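Local coordinates for beta-galactosidase (Marinomonas sp. ef1, PDB 6Y2K), which hydrolyses terminal beta-galactosyl residues from galactosides as a cold-active GH42 glycosidase that works as a hexamer, at the interface of chains A and B. Residues are numbered along the deposited sequence; one frame, centred on the assembly and turned at random. Chains: chain A/B, beta-galactosidase.

Contacts 1 and 2 are two patches of one interface between chains A and B of the hexamer, their C-alpha centres about 16 Å apart. B:Glu202 joins them: it is the last of the loop residues 199-202 in contact 1, just ahead of helix 205-233, and it carries on into contact 2, where B:Gln427 and B:Gln429 meet a second group of chain A loops. Contact 1 engages the beta-galactosidase family region of both chains, whereas contact 2 also brings in the trimerisation-domain family region of chain B. Holding chain B at both places probably limits rocking of one subunit against the other in the hexamer.

Contact 1: the interface of chains A and B. Residues chain A 98-99, 101-103, 146; chain B 199-202.
B:Val200 and B:Thr201 lie at the tip of a chain B loop that is received by A:Arg98, A:Ser102 and A:His146. The isopropyl group of B:Val200 points into chain A: CG1 is 3.8 Å above the guanidinium plane of A:Arg98, toward its rim, while B:Val200 CG2 lies 3.9 Å from A:Arg98 CB. A branched, compact valine suits this place because its two methyls touch different stretches of the long arginine, which lies across it, and the isopropyl group also packs against the backbone carbonyl of A:Arg103. The arginine chain bends at chi3 (74°), which brings its flat end across the valine. From there A:Arg98 NH2 donates to the backbone oxygen O of B:Val200 at 2.9 Å, with that acceptor tilted from the guanidinium plane. NH1 and NH2 together grip one carbonyl, A:His146 O, end-on and in plane, and NE reaches B:Thr199 O through water 1. An alanine in place of A:Arg98 would probably leave B:Val200 O without its guanidinium donor and A:His146 O without its paired grip, break the water link to B:Thr199 O, and uncover CG1 of B:Val200 on that side.

B:Thr201 is held between two groups of chain A. With OG1 anti to the backbone N (chi1 -173°), B:Thr201 CG2 sits over the centre of the A:His146 ring, 3.6 Å from its centroid, in a CH-pi contact. The same methyl, B:Thr201 CG2, is backed by A:Ser102 CB at 3.5 Å. The ring is steadied at its edge, where A:Arg103 NE donates in the ring plane to A:His146 NE2 at 3.1 Å. A:Ser102 OG accepts from B:Thr201 N at 2.9 Å; serine is short enough to do so close to the main chain. B:Thr199 OG1 bonds to B:Thr201 O, bracing the loop internally.

In the fold, A:Gly99 and B:Thr199 form a parallel bridge between loops. Chain A residues 98-103 belong to the loop between 3-10 helix 86-88 and helix 111-128, A:His146 to that between strand 134-138 and helix 154-168, and the chain B loop leads into helix 205-233.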
loop_
_atom_site.group_PDB
_atom_site.type_symbol
_atom_site.label_atom_id
_atom_site.label_comp_id
_atom_site.label_asym_id
_atom_site.label_seq_id
_atom_site.Cartn_x
_atom_site.Cartn_y
_atom_site.Cartn_z
ATOM N N ARG A 98 1.100 27.379 39.067
ATOM C CA ARG A 98 0.821 25.951 39.146
ATOM C C ARG A 98 0.257 25.676 40.538
ATOM O O ARG A 98 1.005 25.611 41.524
ATOM C CB ARG A 98 2.089 25.141 38.891
ATOM C CG ARG A 98 2.800 25.529 37.609
ATOM C CD ARG A 98 3.828 24.494 37.199
ATOM N NE ARG A 98 3.208 23.283 36.658
ATOM C CZ ARG A 98 3.875 22.218 36.222
ATOM N NH1 ARG A 98 5.208 22.189 36.257
ATOM N NH2 ARG A 98 3.207 21.167 35.750
ATOM N N GLY A 99 -1.066 25.527 40.606
ATOM C CA GLY A 99 -1.784 25.583 41.877
ATOM C C GLY A 99 -1.940 24.274 42.626
ATOM O O GLY A 99 -1.676 23.190 42.096
ATOM N N GLY A 101 -4.225 21.308 44.402
ATOM C CA GLY A 101 -5.306 20.445 43.929
ATOM C C GLY A 101 -4.853 19.121 43.333
ATOM O O GLY A 101 -5.700 18.262 43.027
ATOM N N SER A 102 -3.533 18.975 43.141
ATOM C CA SER A 102 -2.908 17.747 42.672
ATOM C C SER A 102 -1.711 17.475 43.602
ATOM O O SER A 102 -1.917 17.305 44.819
ATOM C CB SER A 102 -2.539 17.861 41.171
ATOM O OG SER A 102 -1.541 18.848 40.915
ATOM N N ARG A 103 -0.493 17.436 43.068
ATOM C CA ARG A 103 0.713 17.259 43.890
ATOM C C ARG A 103 1.875 18.046 43.299
ATOM O O ARG A 103 1.774 18.543 42.178
ATOM C CB ARG A 103 1.084 15.767 44.023
ATOM C CG ARG A 103 1.322 15.027 42.707
ATOM C CD ARG A 103 1.820 13.604 42.951
ATOM N NE ARG A 103 1.955 12.842 41.708
ATOM C CZ ARG A 103 2.175 11.525 41.634
ATOM N NH1 ARG A 103 2.281 10.762 42.729
ATOM N NH2 ARG A 103 2.281 10.958 40.436
ATOM N N HIS A 146 5.985 15.697 36.612
ATOM C CA HIS A 146 5.088 16.694 36.009
ATOM C C HIS A 146 5.844 17.975 35.601
ATOM O O HIS A 146 5.266 19.066 35.586
ATOM C CB HIS A 146 3.905 17.026 36.934
ATOM C CG HIS A 146 3.383 15.849 37.700
ATOM N ND1 HIS A 146 2.782 14.772 37.087
ATOM C CD2 HIS A 146 3.381 15.581 39.026
ATOM C CE1 HIS A 146 2.434 13.889 38.006
ATOM N NE2 HIS A 146 2.784 14.356 39.191
ATOM N N THR B 199 -3.858 23.522 37.909
ATOM C CA THR B 199 -3.194 22.719 38.923
ATOM C C THR B 199 -1.890 22.193 38.325
ATOM O O THR B 199 -1.726 22.182 37.106
ATOM C CB THR B 199 -4.085 21.543 39.361
ATOM O OG1 THR B 199 -4.528 20.821 38.212
ATOM C CG2 THR B 199 -5.301 22.043 40.115
ATOM N N VAL B 200 -0.966 21.751 39.172
ATOM C CA VAL B 200 0.319 21.200 38.691
ATOM C C VAL B 200 0.067 20.070 37.687
ATOM O O VAL B 200 0.648 20.040 36.595
ATOM C CB VAL B 200 1.194 20.658 39.863
ATOM C CG1 VAL B 200 2.417 19.901 39.350
ATOM C CG2 VAL B 200 1.637 21.786 40.781
ATOM N N THR B 201 -0.771 19.127 38.099
ATOM C CA THR B 201 -1.144 17.980 37.276
ATOM C C THR B 201 -2.620 17.652 37.542
ATOM O O THR B 201 -3.353 18.512 38.031
ATOM C CB THR B 201 -0.187 16.783 37.526
ATOM O OG1 THR B 201 -0.477 15.730 36.603
ATOM C CG2 THR B 201 -0.294 16.251 38.946
ATOM N N GLU B 202 -3.048 16.436 37.216
ATOM C CA GLU B 202 -4.468 16.031 37.318
ATOM C C GLU B 202 -5.135 16.360 38.668
ATOM O O GLU B 202 -4.670 15.909 39.720
ATOM C CB GLU B 202 -4.625 14.533 37.040
ATOM C CG GLU B 202 -6.076 14.102 36.851
ATOM C CD GLU B 202 -6.262 12.607 36.659
ATOM O OE1 GLU B 202 -5.306 11.823 36.894
ATOM O OE2 GLU B 202 -7.398 12.225 36.289
HETATM O O HOH W 1 0.431 23.424 35.912
#

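Contact 2: the interface of chains A and B. Residues chain A 320-321, 324-326, 361, 364; chain B 202, 427, 429.
This is a polar, loop-to-loop interface between two copies of a GH42 beta-galactosidase, part of the subunit contact that builds the hexamer. B:Gln429, from the trimerisation-domain family region, enters among chain A loops and is held at both ends. Its CG stands anti to the backbone N (chi1 179°) and the chain then bends at chi2, carrying the amide toward A:Val320. There B:Gln429 NE2 donates to A:Val320 O at 3.0 Å, the acceptor lying in the amide plane, and also meets water 2, which is bound to A:Asn326 O. At the other end A:Asn326 ND2 donates to the backbone O of B:Gln429 at 2.9 Å. The two side chains lie across one another, yet their amide planes are only 24° apart. Glutamine suits this place because its reach lets the terminal amide find the backbone carbonyl of A:Val320 across the boundary. A:Met364 CB packs beside the amide, 3.7 Å from B:Gln429 CD.

Farther along, A:Gln361 and B:Glu202 run antiparallel alongside each other, the amide and carboxylate planes nearly perpendicular. A:Gln361 NE2 reaches the backbone O of B:Glu202 at 2.9 Å in a fairly straight bond (167° at H). B:Gln427 NE2 donates twice: across to A:Gln361 O at 2.9 Å, and within its own chain to B:Glu202 OE2 at 2.8 Å, on the syn side but tilted well out of the carboxylate plane. The carboxylate probably helps to orient the glutamine amide, while its OE1 binds water 3, which A:Asn321 ND2 also holds. Water 4 links A:Gln361 O and A:Met364 N to B:Gln427 OE1.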
loop_
_atom_site.group_PDB
_atom_site.type_symbol
_atom_site.label_atom_id
_atom_site.label_comp_id
_atom_site.label_asym_id
_atom_site.label_seq_id
_atom_site.Cartn_x
_atom_site.Cartn_y
_atom_site.Cartn_z
ATOM N N VAL A 320 -1.980 0.701 35.022
ATOM C CA VAL A 320 -1.881 2.015 35.671
ATOM C C VAL A 320 -2.981 2.967 35.133
ATOM O O VAL A 320 -3.798 2.569 34.308
ATOM C CB VAL A 320 -0.457 2.616 35.545
ATOM C CG1 VAL A 320 0.587 1.657 36.133
ATOM C CG2 VAL A 320 -0.105 2.981 34.108
ATOM N N ASN A 321 -3.003 4.211 35.622
ATOM C CA ASN A 321 -4.059 5.189 35.298
ATOM C C ASN A 321 -3.628 6.305 34.347
ATOM O O ASN A 321 -4.487 6.949 33.750
ATOM C CB ASN A 321 -4.541 5.885 36.573
ATOM C CG ASN A 321 -3.418 6.628 37.281
ATOM O OD1 ASN A 321 -2.515 5.991 37.825
ATOM N ND2 ASN A 321 -3.437 7.969 37.234
ATOM N N PRO A 324 -1.906 7.451 28.094
ATOM C CA PRO A 324 -3.097 7.542 27.233
ATOM C C PRO A 324 -3.870 6.218 27.141
ATOM O O PRO A 324 -5.108 6.213 27.172
ATOM C CB PRO A 324 -2.523 7.965 25.867
ATOM C CG PRO A 324 -1.250 8.677 26.199
ATOM C CD PRO A 324 -0.711 8.035 27.450
ATOM N N HIS A 325 -3.144 5.103 27.066
ATOM C CA HIS A 325 -3.767 3.780 27.097
ATOM C C HIS A 325 -3.072 2.948 28.156
ATOM O O HIS A 325 -1.854 3.071 28.347
ATOM C CB HIS A 325 -3.696 3.119 25.721
ATOM C CG HIS A 325 -3.970 4.071 24.598
ATOM N ND1 HIS A 325 -2.963 4.688 23.890
ATOM C CD2 HIS A 325 -5.135 4.553 24.096
ATOM C CE1 HIS A 325 -3.492 5.503 22.991
ATOM N NE2 HIS A 325 -4.808 5.442 23.097
ATOM N N ASN A 326 -3.858 2.112 28.836
ATOM C CA ASN A 326 -3.412 1.399 30.032
ATOM C C ASN A 326 -3.787 -0.088 29.987
ATOM O O ASN A 326 -4.746 -0.529 30.631
ATOM C CB ASN A 326 -3.976 2.096 31.265
ATOM C CG ASN A 326 -3.489 3.534 31.378
ATOM O OD1 ASN A 326 -2.306 3.781 31.622
ATOM N ND2 ASN A 326 -4.388 4.488 31.152
ATOM N N GLN A 361 -7.255 10.444 42.196
ATOM C CA GLN A 361 -6.752 10.470 40.810
ATOM C C GLN A 361 -6.326 9.088 40.287
ATOM O O GLN A 361 -6.461 8.793 39.094
ATOM C CB GLN A 361 -5.548 11.436 40.692
ATOM C CG GLN A 361 -5.865 12.928 40.719
ATOM C CD GLN A 361 -5.962 13.554 42.118
ATOM O OE1 GLN A 361 -6.327 12.886 43.096
ATOM N NE2 GLN A 361 -5.646 14.850 42.209
ATOM N N MET A 364 -7.895 3.991 39.404
ATOM C CA MET A 364 -7.705 2.921 38.405
ATOM C C MET A 364 -6.281 2.332 38.349
ATOM O O MET A 364 -6.007 1.490 37.489
ATOM C CB MET A 364 -8.110 3.415 37.007
ATOM C CG MET A 364 -9.543 3.913 36.900
ATOM S SD MET A 364 -10.775 2.681 37.363
ATOM C CE MET A 364 -10.662 1.545 35.991
ATOM N N GLU B 202 -3.048 16.436 37.216
ATOM C CA GLU B 202 -4.468 16.031 37.318
ATOM C C GLU B 202 -5.135 16.360 38.668
ATOM O O GLU B 202 -4.670 15.909 39.720
ATOM C CB GLU B 202 -4.625 14.533 37.040
ATOM C CG GLU B 202 -6.076 14.102 36.851
ATOM C CD GLU B 202 -6.262 12.607 36.659
ATOM O OE1 GLU B 202 -5.306 11.823 36.894
ATOM O OE2 GLU B 202 -7.398 12.225 36.289
ATOM N N GLN B 427 -12.207 10.866 33.429
ATOM C CA GLN B 427 -11.179 9.809 33.331
ATOM C C GLN B 427 -11.634 8.746 32.329
ATOM O O GLN B 427 -12.279 7.756 32.708
ATOM C CB GLN B 427 -10.882 9.167 34.694
ATOM C CG GLN B 427 -10.171 10.092 35.673
ATOM C CD GLN B 427 -9.528 9.354 36.842
ATOM O OE1 GLN B 427 -9.962 8.254 37.218
ATOM N NE2 GLN B 427 -8.484 9.952 37.424
ATOM N N GLN B 429 -9.669 6.759 30.725
ATOM C CA GLN B 429 -8.828 5.622 31.129
ATOM C C GLN B 429 -8.182 4.875 29.940
ATOM O O GLN B 429 -7.041 4.401 30.068
ATOM C CB GLN B 429 -9.561 4.704 32.126
ATOM C CG GLN B 429 -8.805 3.465 32.595
ATOM C CD GLN B 429 -7.517 3.758 33.348
ATOM O OE1 GLN B 429 -7.315 4.851 33.888
ATOM N NE2 GLN B 429 -6.641 2.751 33.419
HETATM O O HOH W 2 -6.667 -0.166 32.689
HETATM O O HOH W 3 -5.419 9.451 35.793
HETATM O O HOH W 4 -7.660 6.663 37.964
#